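4-oxalocrotonate decarboxylase NahK (Pseudomonas putida, PDB 5D2H) catalyses the metal-dependent decarboxylation of (3E)-2-oxohex-3-enedioate to 2-oxopent-4-enoate and carbon dioxide in the breakdown of aromatic hydrocarbons. Local coordinates at residues Met84-Trp89 with Thr99-Phe104; Glu128-Val133 with Phe250-Gly255; Thr159-Asp164 with Ala182-Phe187; Tyr62-Glu67 with Val177-Ala182. The protein carries 1 engineered substitution. All coordinates share one frame; numbering follows the deposited sequence.

Interaction 1: residues Met84-Trp89 with Thr99-Phe104. With AKG (2-oxoglutaric acid), chain C; EDO (1,2-ethanediol), chain D.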
# COMPACT_ATOMS: atom_id res chain seq x y z
N MET A 84 -0.77 -2.17 2.51
CA MET A 84 0.02 -2.24 3.73
C MET A 84 1.41 -1.72 3.46
O MET A 84 2.00 -2.04 2.43
CB MET A 84 0.13 -3.68 4.23
CG MET A 84 -1.19 -4.33 4.51
SD MET A 84 -2.04 -3.37 5.75
CE MET A 84 -1.05 -3.69 7.20
N GLY A 85 1.93 -0.94 4.40
CA GLY A 85 3.30 -0.48 4.34
C GLY A 85 4.09 -0.96 5.54
O GLY A 85 3.50 -1.32 6.58
N LEU A 86 5.42 -0.95 5.42
CA LEU A 86 6.28 -1.33 6.53
C LEU A 86 5.98 -2.76 6.97
O LEU A 86 5.80 -3.03 8.16
CB LEU A 86 6.09 -0.37 7.70
CG LEU A 86 6.61 1.04 7.45
CD1 LEU A 86 6.46 1.88 8.70
CD2 LEU A 86 8.06 0.98 7.01
N THR A 87 5.90 -3.66 6.00
CA THR A 87 5.56 -5.06 6.28
C THR A 87 6.85 -5.85 6.38
O THR A 87 6.93 -6.98 5.93
CB THR A 87 4.72 -5.67 5.16
OG1 THR A 87 5.36 -5.44 3.90
CG2 THR A 87 3.32 -5.07 5.14
N SER A 88 7.86 -5.23 6.96
CA SER A 88 9.15 -5.87 7.16
C SER A 88 9.58 -5.65 8.59
O SER A 88 9.63 -4.50 9.06
CB SER A 88 10.19 -5.26 6.22
OG SER A 88 11.49 -5.50 6.69
N TRP A 89 9.86 -6.73 9.31
CA TRP A 89 10.29 -6.60 10.69
C TRP A 89 11.55 -5.76 10.76
O TRP A 89 11.68 -4.91 11.64
CB TRP A 89 10.49 -7.97 11.35
CG TRP A 89 9.20 -8.72 11.47
CD1 TRP A 89 8.88 -9.92 10.90
CD2 TRP A 89 8.02 -8.29 12.19
NE1 TRP A 89 7.59 -10.28 11.24
CE2 TRP A 89 7.05 -9.29 12.02
CE3 TRP A 89 7.71 -7.17 12.96
CZ2 TRP A 89 5.78 -9.20 12.60
CZ3 TRP A 89 6.46 -7.09 13.53
CH2 TRP A 89 5.51 -8.10 13.34
N THR A 99 4.54 -1.85 14.31
CA THR A 99 3.55 -2.45 13.42
C THR A 99 3.67 -1.92 12.00
O THR A 99 4.30 -0.88 11.77
CB THR A 99 2.10 -2.15 13.89
OG1 THR A 99 1.81 -0.76 13.67
CG2 THR A 99 1.91 -2.48 15.36
N PRO A 100 3.06 -2.62 11.04
CA PRO A 100 2.95 -2.06 9.70
C PRO A 100 2.12 -0.79 9.74
O PRO A 100 1.62 -0.38 10.80
CB PRO A 100 2.18 -3.14 8.93
CG PRO A 100 2.46 -4.40 9.67
CD PRO A 100 2.55 -4.00 11.11
N ILE A 101 1.99 -0.16 8.58
CA ILE A 101 1.05 0.92 8.41
C ILE A 101 0.17 0.52 7.25
O ILE A 101 0.49 -0.42 6.52
CB ILE A 101 1.75 2.23 8.07
CG1 ILE A 101 2.59 2.06 6.80
CG2 ILE A 101 2.65 2.69 9.23
CD1 ILE A 101 3.11 3.37 6.26
N TYR A 102 -0.93 1.24 7.07
CA TYR A 102 -1.81 0.94 5.95
C TYR A 102 -2.26 2.23 5.29
O TYR A 102 -2.13 3.31 5.86
CB TYR A 102 -3.04 0.12 6.39
CG TYR A 102 -3.99 0.85 7.31
CD1 TYR A 102 -4.96 1.71 6.80
CD2 TYR A 102 -3.94 0.66 8.69
CE1 TYR A 102 -5.83 2.39 7.63
CE2 TYR A 102 -4.81 1.33 9.53
CZ TYR A 102 -5.75 2.19 9.00
OH TYR A 102 -6.61 2.86 9.84
N GLY A 103 -2.77 2.10 4.07
CA GLY A 103 -3.38 3.21 3.39
C GLY A 103 -4.52 2.65 2.58
O GLY A 103 -4.67 1.43 2.50
N PHE A 104 -5.32 3.52 1.99
CA PHE A 104 -6.44 3.07 1.18
C PHE A 104 -6.10 3.21 -0.30
O PHE A 104 -5.18 3.94 -0.68
CB PHE A 104 -7.70 3.87 1.50
CG PHE A 104 -7.60 5.31 1.12
CD1 PHE A 104 -7.98 5.73 -0.14
CD2 PHE A 104 -7.09 6.24 2.01
CE1 PHE A 104 -7.88 7.05 -0.49
CE2 PHE A 104 -6.98 7.56 1.66
CZ PHE A 104 -7.38 7.97 0.41
C1 AKG C . 4.42 0.77 0.96
O1 AKG C . 5.20 -0.14 1.30
O2 AKG C . 3.39 0.52 0.27
C2 AKG C . 4.71 2.17 1.32
O5 AKG C . 4.46 3.03 0.50
C3 AKG C . 5.31 2.64 2.63
C4 AKG C . 5.87 1.55 3.54
C5 AKG C . 7.22 1.04 3.12
O3 AKG C . 7.46 -0.16 3.40
O4 AKG C . 8.06 1.78 2.53
C1 EDO D . -4.30 3.06 14.01
O1 EDO D . -2.93 2.78 14.35
C2 EDO D . -4.70 2.24 12.78
O2 EDO D . -6.07 2.46 12.42
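Pro100, just before strand 101-106, first meets the other segment by laying CB against Gly85 O at 3.3 Å. Its CA makes a CH...O contact with Leu86 O, and Thr99 OG1 donates to Pro100 O. Met84, on the sheet face it shares with Tyr102 and bent at chi2 and chi3, brings CE to Pro100 CB, 3.7 Å away. Ile101 forms the hydrogen-bonded antiparallel pair with Gly85: Gly85 N gives to Ile101 O (2.6 Å) and Ile101 N to Gly85 O (2.8 Å). Its CG1, set between the backbone N and carbonyl carbon (chi1 57°), leans over Gly85, where any CB would strike both Ile101 CG1 and C4 of the bound 2-oxoglutarate. Glycine thus lets the ligand lie close to the strand, and next to it Leu86 N donates to the ligand's O3 (3.0 Å). Leu86 CD1 meets Ile101 CG2 obliquely. Tyr102 packs CB on Met84 SD at 3.7 Å, then carries its ring away, stacked on Tyr62, with OH binding Trp66 NE1 and ethanediol. A leucine at Tyr102 would probably leave the Trp66 indole N-H without its acceptor and Tyr62 without a ring to stack on. Helix 227-239 covers Met84 and Pro100, helix 58-74 lies against Ile101, and strand 250-252 runs parallel to strand 79-85.

Interaction 2: residues Glu128-Val133 with Phe250-Gly255. With MG (magnesium ion), chain B; AKG (2-oxoglutaric acid), chain C.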
# COMPACT_ATOMS: atom_id res chain seq x y z
N GLU A 128 6.50 -1.67 -6.66
CA GLU A 128 6.83 -2.81 -5.83
C GLU A 128 5.93 -3.98 -6.20
O GLU A 128 4.78 -3.80 -6.60
CB GLU A 128 6.73 -2.45 -4.35
CG GLU A 128 5.52 -1.65 -3.98
CD GLU A 128 5.55 -1.17 -2.54
OE1 GLU A 128 6.57 -1.35 -1.84
OE2 GLU A 128 4.53 -0.60 -2.10
N ALA A 129 6.49 -5.18 -6.09
CA ALA A 129 5.77 -6.42 -6.35
C ALA A 129 5.09 -6.89 -5.08
O ALA A 129 5.74 -7.02 -4.04
CB ALA A 129 6.70 -7.49 -6.87
N GLU A 130 3.80 -7.15 -5.17
CA GLU A 130 3.04 -7.55 -4.00
C GLU A 130 2.08 -8.66 -4.37
O GLU A 130 1.83 -8.93 -5.55
CB GLU A 130 2.26 -6.35 -3.43
CG GLU A 130 3.09 -5.09 -3.27
CD GLU A 130 2.47 -4.07 -2.30
OE1 GLU A 130 2.86 -2.89 -2.37
OE2 GLU A 130 1.63 -4.44 -1.45
N ILE A 131 1.56 -9.30 -3.36
CA ILE A 131 0.46 -10.23 -3.55
C ILE A 131 -0.72 -9.66 -2.78
O ILE A 131 -0.59 -9.28 -1.62
CB ILE A 131 0.84 -11.67 -3.10
CG1 ILE A 131 -0.35 -12.61 -3.32
CG2 ILE A 131 1.33 -11.70 -1.67
CD1 ILE A 131 -0.62 -12.87 -4.82
N SER A 132 -1.86 -9.55 -3.45
CA SER A 132 -3.05 -9.05 -2.81
C SER A 132 -3.97 -10.20 -2.51
O SER A 132 -3.86 -11.27 -3.11
CB SER A 132 -3.76 -8.04 -3.71
OG SER A 132 -2.85 -7.03 -4.10
N VAL A 133 -4.87 -9.98 -1.57
CA VAL A 133 -5.92 -10.94 -1.29
C VAL A 133 -7.26 -10.25 -1.40
O VAL A 133 -7.37 -9.03 -1.20
CB VAL A 133 -5.79 -11.55 0.13
CG1 VAL A 133 -4.47 -12.26 0.30
CG2 VAL A 133 -5.96 -10.46 1.19
N PHE A 250 -10.31 -5.93 -0.80
CA PHE A 250 -9.07 -6.12 -1.55
C PHE A 250 -7.91 -5.49 -0.79
O PHE A 250 -7.94 -4.30 -0.47
CB PHE A 250 -9.21 -5.47 -2.92
CG PHE A 250 -7.94 -5.43 -3.71
CD1 PHE A 250 -7.54 -6.53 -4.45
CD2 PHE A 250 -7.16 -4.29 -3.73
CE1 PHE A 250 -6.37 -6.48 -5.19
CE2 PHE A 250 -5.99 -4.24 -4.47
CZ PHE A 250 -5.60 -5.34 -5.20
N ILE A 251 -6.89 -6.29 -0.50
CA ILE A 251 -5.79 -5.86 0.34
C ILE A 251 -4.46 -6.18 -0.31
O ILE A 251 -4.15 -7.34 -0.57
CB ILE A 251 -5.81 -6.62 1.70
CG1 ILE A 251 -7.13 -6.39 2.43
CG2 ILE A 251 -4.64 -6.18 2.57
CD1 ILE A 251 -7.41 -7.45 3.47
N MET A 252 -3.66 -5.14 -0.55
CA MET A 252 -2.29 -5.35 -1.01
C MET A 252 -1.40 -5.59 0.20
O MET A 252 -1.26 -4.71 1.04
CB MET A 252 -1.82 -4.14 -1.82
CG MET A 252 -2.79 -3.79 -2.95
SD MET A 252 -2.16 -2.49 -4.02
CE MET A 252 -0.55 -3.19 -4.38
N THR A 253 -0.81 -6.78 0.30
CA THR A 253 -0.24 -7.23 1.58
C THR A 253 1.16 -6.71 1.89
O THR A 253 1.62 -6.84 3.02
CB THR A 253 -0.26 -8.78 1.72
OG1 THR A 253 0.52 -9.38 0.68
CG2 THR A 253 -1.69 -9.31 1.66
N GLY A 254 1.84 -6.14 0.90
CA GLY A 254 3.11 -5.50 1.15
C GLY A 254 4.19 -5.77 0.11
O GLY A 254 4.11 -6.73 -0.65
N GLY A 255 5.19 -4.90 0.08
CA GLY A 255 6.27 -5.03 -0.88
C GLY A 255 7.09 -6.28 -0.66
O GLY A 255 7.66 -6.48 0.40
MG MG B . 3.03 -1.30 -1.18
C1 AKG C . 4.42 0.77 0.96
O1 AKG C . 5.20 -0.14 1.30
O2 AKG C . 3.39 0.52 0.27
C2 AKG C . 4.71 2.17 1.32
O5 AKG C . 4.46 3.03 0.50
C3 AKG C . 5.31 2.64 2.63
C4 AKG C . 5.87 1.55 3.54
C5 AKG C . 7.22 1.04 3.12
O3 AKG C . 7.46 -0.16 3.40
O4 AKG C . 8.06 1.78 2.53
O HOH W 1 1.51 -2.16 -0.15
O HOH W 2 2.76 -9.01 -0.61
O HOH W 3 4.44 -2.19 0.09
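The magnesium site brings together Glu130 on its strand and Gly254 of segment 250-255. Glu128 and Glu130 each give magnesium one oxygen, OE2 of Glu128 at 1.9 Å and OE1 of Glu130 at 2.0 Å. The second oxygen of Glu130 stays in the outer shell: OE2 accepts a weak, bent bond from Gly254 N (2.9 Å) and a hydrogen bond from a metal-bound water, which should fix how the carboxylate is turned. Glycines suit this place, since Gly254 has backbone angles that would jam a CB against the preceding carbonyl, and a CB on Gly255 would collide with Glu128 OE1. Gly255 N also gives a weak bond to a second metal water, itself hydrogen-bonded to O1 of 2-oxoglutarate. Further along, Ile131 O is gripped twice by Thr253, by N (3.2 Å) and by OG1 (2.6 Å); the hydroxyl lies in the carbonyl plane, with chi1 of 61° setting OG1 between the backbone N and carbonyl carbon. A water ties Thr253 OG1 to Ile131 N and Gly254 O. Antiparallel pairing sets Ser132 against Met252 (non-hydrogen-bonded) and Val133 against Ile251 (hydrogen-bonded); Ser132, its hydroxyl engaged by Thr159, presents CB to Phe250 CE1 at 3.4 Å. Two glutamates with one residue between them on a strand, joined by Glu161, one substrate-like carboxylate oxygen and two waters, make the six-ligand metal centre characteristic of the fumarylacetoacetate hydrolase fold.

Interaction 3: residues Thr159-Asp164 with Ala182-Phe187. With MG (magnesium ion), chain B; AKG (2-oxoglutaric acid), chain C.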
# COMPACT_ATOMS: atom_id res chain seq x y z
N THR A 159 -0.20 -8.28 -7.64
CA THR A 159 -0.43 -6.86 -7.78
C THR A 159 0.87 -6.10 -7.64
O THR A 159 1.64 -6.33 -6.72
CB THR A 159 -1.41 -6.33 -6.72
OG1 THR A 159 -2.58 -7.16 -6.70
CG2 THR A 159 -1.79 -4.87 -7.04
N VAL A 160 1.12 -5.21 -8.59
CA VAL A 160 2.25 -4.32 -8.48
C VAL A 160 1.72 -2.98 -8.00
O VAL A 160 0.72 -2.49 -8.51
CB VAL A 160 2.95 -4.17 -9.83
CG1 VAL A 160 3.96 -3.05 -9.78
CG2 VAL A 160 3.60 -5.50 -10.24
N GLU A 161 2.34 -2.41 -6.98
CA GLU A 161 1.92 -1.10 -6.54
C GLU A 161 2.85 -0.07 -7.12
O GLU A 161 4.05 -0.31 -7.26
CB GLU A 161 1.89 -0.99 -5.00
CG GLU A 161 1.17 0.28 -4.56
CD GLU A 161 1.08 0.48 -3.05
OE1 GLU A 161 1.79 -0.21 -2.28
OE2 GLU A 161 0.29 1.35 -2.63
N VAL A 162 2.29 1.07 -7.50
CA VAL A 162 3.11 2.23 -7.77
C VAL A 162 2.94 3.13 -6.56
O VAL A 162 1.83 3.58 -6.25
CB VAL A 162 2.73 2.94 -9.08
CG1 VAL A 162 3.71 4.08 -9.37
CG2 VAL A 162 2.73 1.94 -10.24
N ILE A 163 4.03 3.35 -5.84
CA ILE A 163 3.98 4.22 -4.69
C ILE A 163 4.69 5.51 -5.06
O ILE A 163 5.57 5.51 -5.92
CB ILE A 163 4.61 3.59 -3.45
CG1 ILE A 163 6.06 3.20 -3.73
CG2 ILE A 163 3.74 2.40 -2.96
CD1 ILE A 163 6.79 2.66 -2.51
N ASP A 164 4.28 6.60 -4.44
CA ASP A 164 4.80 7.89 -4.83
C ASP A 164 4.57 8.79 -3.64
O ASP A 164 3.48 9.34 -3.46
CB ASP A 164 4.06 8.39 -6.07
CG ASP A 164 4.70 9.63 -6.68
OD1 ASP A 164 5.93 9.81 -6.53
OD2 ASP A 164 3.97 10.43 -7.31
N ALA A 182 0.20 6.39 3.06
CA ALA A 182 1.20 5.36 2.82
C ALA A 182 1.72 5.45 1.38
O ALA A 182 2.04 4.44 0.75
CB ALA A 182 0.60 3.97 3.09
N SER A 183 1.77 6.67 0.85
CA SER A 183 2.38 6.91 -0.47
C SER A 183 1.64 6.23 -1.63
O SER A 183 2.19 6.04 -2.72
CB SER A 183 3.84 6.45 -0.46
OG SER A 183 4.54 6.99 0.66
N SER A 184 0.39 5.85 -1.40
CA SER A 184 -0.34 5.13 -2.44
C SER A 184 -0.56 6.04 -3.63
O SER A 184 -0.65 7.27 -3.47
CB SER A 184 -1.67 4.61 -1.92
OG SER A 184 -1.50 3.95 -0.67
N THR A 185 -0.67 5.46 -4.82
CA THR A 185 -0.96 6.27 -6.00
C THR A 185 -1.46 5.46 -7.20
O THR A 185 -2.40 5.88 -7.87
CB THR A 185 0.21 7.21 -6.37
OG1 THR A 185 -0.30 8.36 -7.06
CG2 THR A 185 1.23 6.50 -7.25
N ARG A 186 -0.86 4.30 -7.46
CA ARG A 186 -1.42 3.39 -8.44
C ARG A 186 -1.20 1.96 -8.00
O ARG A 186 -0.29 1.68 -7.20
CB ARG A 186 -0.81 3.59 -9.84
CG ARG A 186 -0.91 4.99 -10.41
CD ARG A 186 -2.27 5.32 -11.00
NE ARG A 186 -2.26 6.62 -11.67
CZ ARG A 186 -2.45 7.79 -11.05
NH1 ARG A 186 -2.68 7.84 -9.74
NH2 ARG A 186 -2.41 8.92 -11.75
N PHE A 187 -2.02 1.05 -8.51
CA PHE A 187 -1.78 -0.37 -8.35
C PHE A 187 -2.20 -1.09 -9.62
O PHE A 187 -3.17 -0.70 -10.26
CB PHE A 187 -2.47 -0.95 -7.11
CG PHE A 187 -3.98 -1.01 -7.22
CD1 PHE A 187 -4.77 0.05 -6.81
CD2 PHE A 187 -4.61 -2.16 -7.69
CE1 PHE A 187 -6.15 -0.02 -6.88
CE2 PHE A 187 -5.99 -2.22 -7.77
CZ PHE A 187 -6.76 -1.15 -7.37
MG MG B . 3.03 -1.30 -1.18
C1 AKG C . 4.42 0.77 0.96
O1 AKG C . 5.20 -0.14 1.30
O2 AKG C . 3.39 0.52 0.27
C2 AKG C . 4.71 2.17 1.32
O5 AKG C . 4.46 3.03 0.50
C3 AKG C . 5.31 2.64 2.63
C4 AKG C . 5.87 1.55 3.54
C5 AKG C . 7.22 1.04 3.12
O3 AKG C . 7.46 -0.16 3.40
O4 AKG C . 8.06 1.78 2.53
O HOH W 4 -0.95 2.66 -4.68
O HOH W 5 1.35 10.40 -6.59
O HOH W 1 1.51 -2.16 -0.15
O HOH W 3 4.44 -2.19 0.09
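Glu161 holds its chain stretched, CG trans to the backbone N (chi1 -168°) and chi2 also extended, which carries CG past Arg186 O at 3.3 Å and brings OE1 to magnesium at 2.0 Å. The other oxygen, OE2, forms a salt bridge with Lys83 and accepts from a water (2.7 Å) that in turn accepts a hydrogen bond from Thr185 N. Val162 and Arg186 make the hydrogen-bonded pair, through Val162 N to Arg186 O (2.7 Å) and Arg186 N to Val162 O (3.0 Å), while their CB atoms pack together. This antiparallel pairing of strands 153-163 and 184-189 belongs to the curled mixed sheet of the fumarylacetoacetate hydrolase fold, with Glu161 reaching from it to the metal. Thr185 breaks the regular course, and its CG2 sits between Val162 O and Asp164 CB, 3.6 Å from Asp164 CB. Its hydroxyl shares a water with Asp164 OD2, a carboxylate also held by the backbone N-H groups of Ile123 and His124. Toward the ligand, Asp164 N donates to Ser183 O (2.8 Å), and Ile163 CG2 approaches O5 of 2-oxoglutarate. At the opposite end, Thr159 CG2 meets Phe187 obliquely, 4.0 Å from CD2.

Interaction 4: residues Tyr62-Glu67 with Val177-Ala182. With AKG (2-oxoglutaric acid), chain C.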
# COMPACT_ATOMS: atom_id res chain seq x y z
N TYR A 62 -3.32 9.11 11.03
CA TYR A 62 -4.47 8.39 10.46
C TYR A 62 -5.71 9.29 10.35
O TYR A 62 -6.49 9.16 9.41
CB TYR A 62 -4.74 7.09 11.22
CG TYR A 62 -3.81 5.96 10.83
CD1 TYR A 62 -3.95 5.31 9.60
CD2 TYR A 62 -2.79 5.54 11.67
CE1 TYR A 62 -3.11 4.28 9.23
CE2 TYR A 62 -1.95 4.50 11.32
CZ TYR A 62 -2.12 3.88 10.09
OH TYR A 62 -1.28 2.85 9.70
N ASP A 63 -5.90 10.20 11.30
CA ASP A 63 -6.98 11.16 11.17
C ASP A 63 -6.81 11.89 9.85
O ASP A 63 -7.76 12.07 9.08
CB ASP A 63 -6.97 12.18 12.30
CG ASP A 63 -7.52 11.63 13.60
OD1 ASP A 63 -8.00 10.47 13.63
OD2 ASP A 63 -7.50 12.39 14.59
N VAL A 64 -5.58 12.31 9.58
CA VAL A 64 -5.31 13.01 8.32
C VAL A 64 -5.58 12.10 7.14
O VAL A 64 -6.29 12.47 6.20
CB VAL A 64 -3.88 13.58 8.28
CG1 VAL A 64 -3.52 14.03 6.87
CG2 VAL A 64 -3.76 14.74 9.27
N GLN A 65 -5.06 10.88 7.18
CA GLN A 65 -5.23 9.97 6.06
C GLN A 65 -6.70 9.70 5.82
O GLN A 65 -7.17 9.75 4.69
CB GLN A 65 -4.52 8.64 6.28
CG GLN A 65 -4.75 7.68 5.14
CD GLN A 65 -4.29 6.29 5.46
OE1 GLN A 65 -5.08 5.35 5.48
NE2 GLN A 65 -2.99 6.14 5.74
N TRP A 66 -7.43 9.40 6.89
CA TRP A 66 -8.86 9.13 6.74
C TRP A 66 -9.64 10.34 6.23
O TRP A 66 -10.65 10.17 5.57
CB TRP A 66 -9.47 8.61 8.04
CG TRP A 66 -9.21 7.14 8.27
CD1 TRP A 66 -8.07 6.58 8.77
CD2 TRP A 66 -10.12 6.06 8.02
NE1 TRP A 66 -8.21 5.21 8.83
CE2 TRP A 66 -9.46 4.87 8.38
CE3 TRP A 66 -11.42 5.98 7.52
CZ2 TRP A 66 -10.06 3.62 8.26
CZ3 TRP A 66 -12.02 4.74 7.40
CH2 TRP A 66 -11.34 3.58 7.77
N GLU A 67 -9.19 11.55 6.55
CA GLU A 67 -9.88 12.73 6.05
C GLU A 67 -9.63 12.88 4.54
O GLU A 67 -10.51 13.30 3.79
CB GLU A 67 -9.45 13.97 6.83
CG GLU A 67 -9.73 15.31 6.16
CD GLU A 67 -11.22 15.64 6.04
OE1 GLU A 67 -12.07 14.89 6.57
OE2 GLU A 67 -11.53 16.67 5.41
N VAL A 177 4.34 9.55 6.28
CA VAL A 177 3.93 8.62 5.22
C VAL A 177 2.49 8.20 5.44
O VAL A 177 1.69 8.17 4.51
CB VAL A 177 4.89 7.42 5.11
CG1 VAL A 177 4.29 6.32 4.25
CG2 VAL A 177 6.24 7.89 4.53
N VAL A 178 2.13 7.90 6.69
CA VAL A 178 0.75 7.55 6.99
C VAL A 178 -0.19 8.67 6.58
O VAL A 178 -1.19 8.43 5.90
CB VAL A 178 0.56 7.24 8.48
CG1 VAL A 178 -0.93 7.24 8.83
CG2 VAL A 178 1.21 5.90 8.82
N ALA A 179 0.14 9.90 6.98
CA ALA A 179 -0.67 11.07 6.64
C ALA A 179 -0.82 11.20 5.13
O ALA A 179 -1.87 11.61 4.63
CB ALA A 179 -0.08 12.35 7.25
N ASP A 180 0.22 10.82 4.41
CA ASP A 180 0.23 10.82 2.95
C ASP A 180 -0.28 9.48 2.39
O ASP A 180 0.14 9.04 1.32
CB ASP A 180 1.65 11.14 2.45
CG ASP A 180 1.75 11.24 0.94
OD1 ASP A 180 0.79 11.72 0.30
OD2 ASP A 180 2.79 10.84 0.37
N ASN A 181 -1.19 8.84 3.11
CA ASN A 181 -1.84 7.62 2.63
C ASN A 181 -0.84 6.53 2.25
O ASN A 181 -1.01 5.83 1.24
CB ASN A 181 -2.76 7.92 1.44
CG ASN A 181 -3.73 6.78 1.15
OD1 ASN A 181 -4.12 6.03 2.05
ND2 ASN A 181 -4.11 6.64 -0.12
N ALA A 182 0.20 6.39 3.06
CA ALA A 182 1.20 5.36 2.82
C ALA A 182 1.72 5.45 1.38
O ALA A 182 2.04 4.44 0.75
CB ALA A 182 0.60 3.97 3.09
C1 AKG C . 4.42 0.77 0.96
O1 AKG C . 5.20 -0.14 1.30
O2 AKG C . 3.39 0.52 0.27
C2 AKG C . 4.71 2.17 1.32
O5 AKG C . 4.46 3.03 0.50
C3 AKG C . 5.31 2.64 2.63
C4 AKG C . 5.87 1.55 3.54
C5 AKG C . 7.22 1.04 3.12
O3 AKG C . 7.46 -0.16 3.40
O4 AKG C . 8.06 1.78 2.53
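Val178 O, at the end of its helix, is gripped from opposite faces of its carbonyl plane, by Gln65 NE2 across the contact (2.9 Å) and by Asn181 N of its own turn (2.8 Å). The bond from Gln65 is almost straight, and the acceptor lies in the plane of the glutamine amide. Gln65 suits the place because its chain runs out fully, with chi1 at 177°, and because its amide carries two N-H bonds: NE2 also donates to Tyr102 O, tying the helix end to strand 101-106. The Asn181 amide comes up across it, planes 66° apart, with OD1 3.4 Å from Gln65 CD, while that oxygen accepts from Phe104 N. A leucine in place of Gln65 would probably leave Tyr102 O without this donor and Val178 O held from one face alone, loosening the tie between helix and strand. Beside this polar link, Val178 CG1 sits squarely over the face of the Tyr62 ring, 3.5 Å from its centroid and 4° off the normal, a CH-pi contact reaching all six ring carbons. Val64 CG1 touches Ala179 CB at 3.8 Å, and the small alanine allows the backbones to come close, 4.7 Å between the CA atoms of Gln65 and Ala179. With Asn181 at positive phi and Ala182 N bonded to Val177 O (2.7 Å), helix 174-179 ends in a Schellman motif, whose closing residue, Ala182, lies beside 2-oxoglutarate.

Overall arrangement
All four contacts are buried. Interactions 1, 2 and 3 join strands of one curled mixed sheet around 2-oxoglutarate, whereas interaction 4, further from the centre of the chain, packs two helices. Interactions 2 and 3 share the magnesium ion and two of its waters, supply its glutamates, and are linked by backbone bonding of Glu130 to Thr159; their chemistry is that of carboxylates and waters, with glycines added in interaction 2. Interaction 1, joined to interaction 2 through Met84 and Met252, offers the ligand a backbone N-H and apolar walls. Interaction 4 relies on an amide hydrogen bond and a CH-pi contact, braces Tyr102 and Phe104 of interaction 1, and meets interaction 3 at their common Ala182.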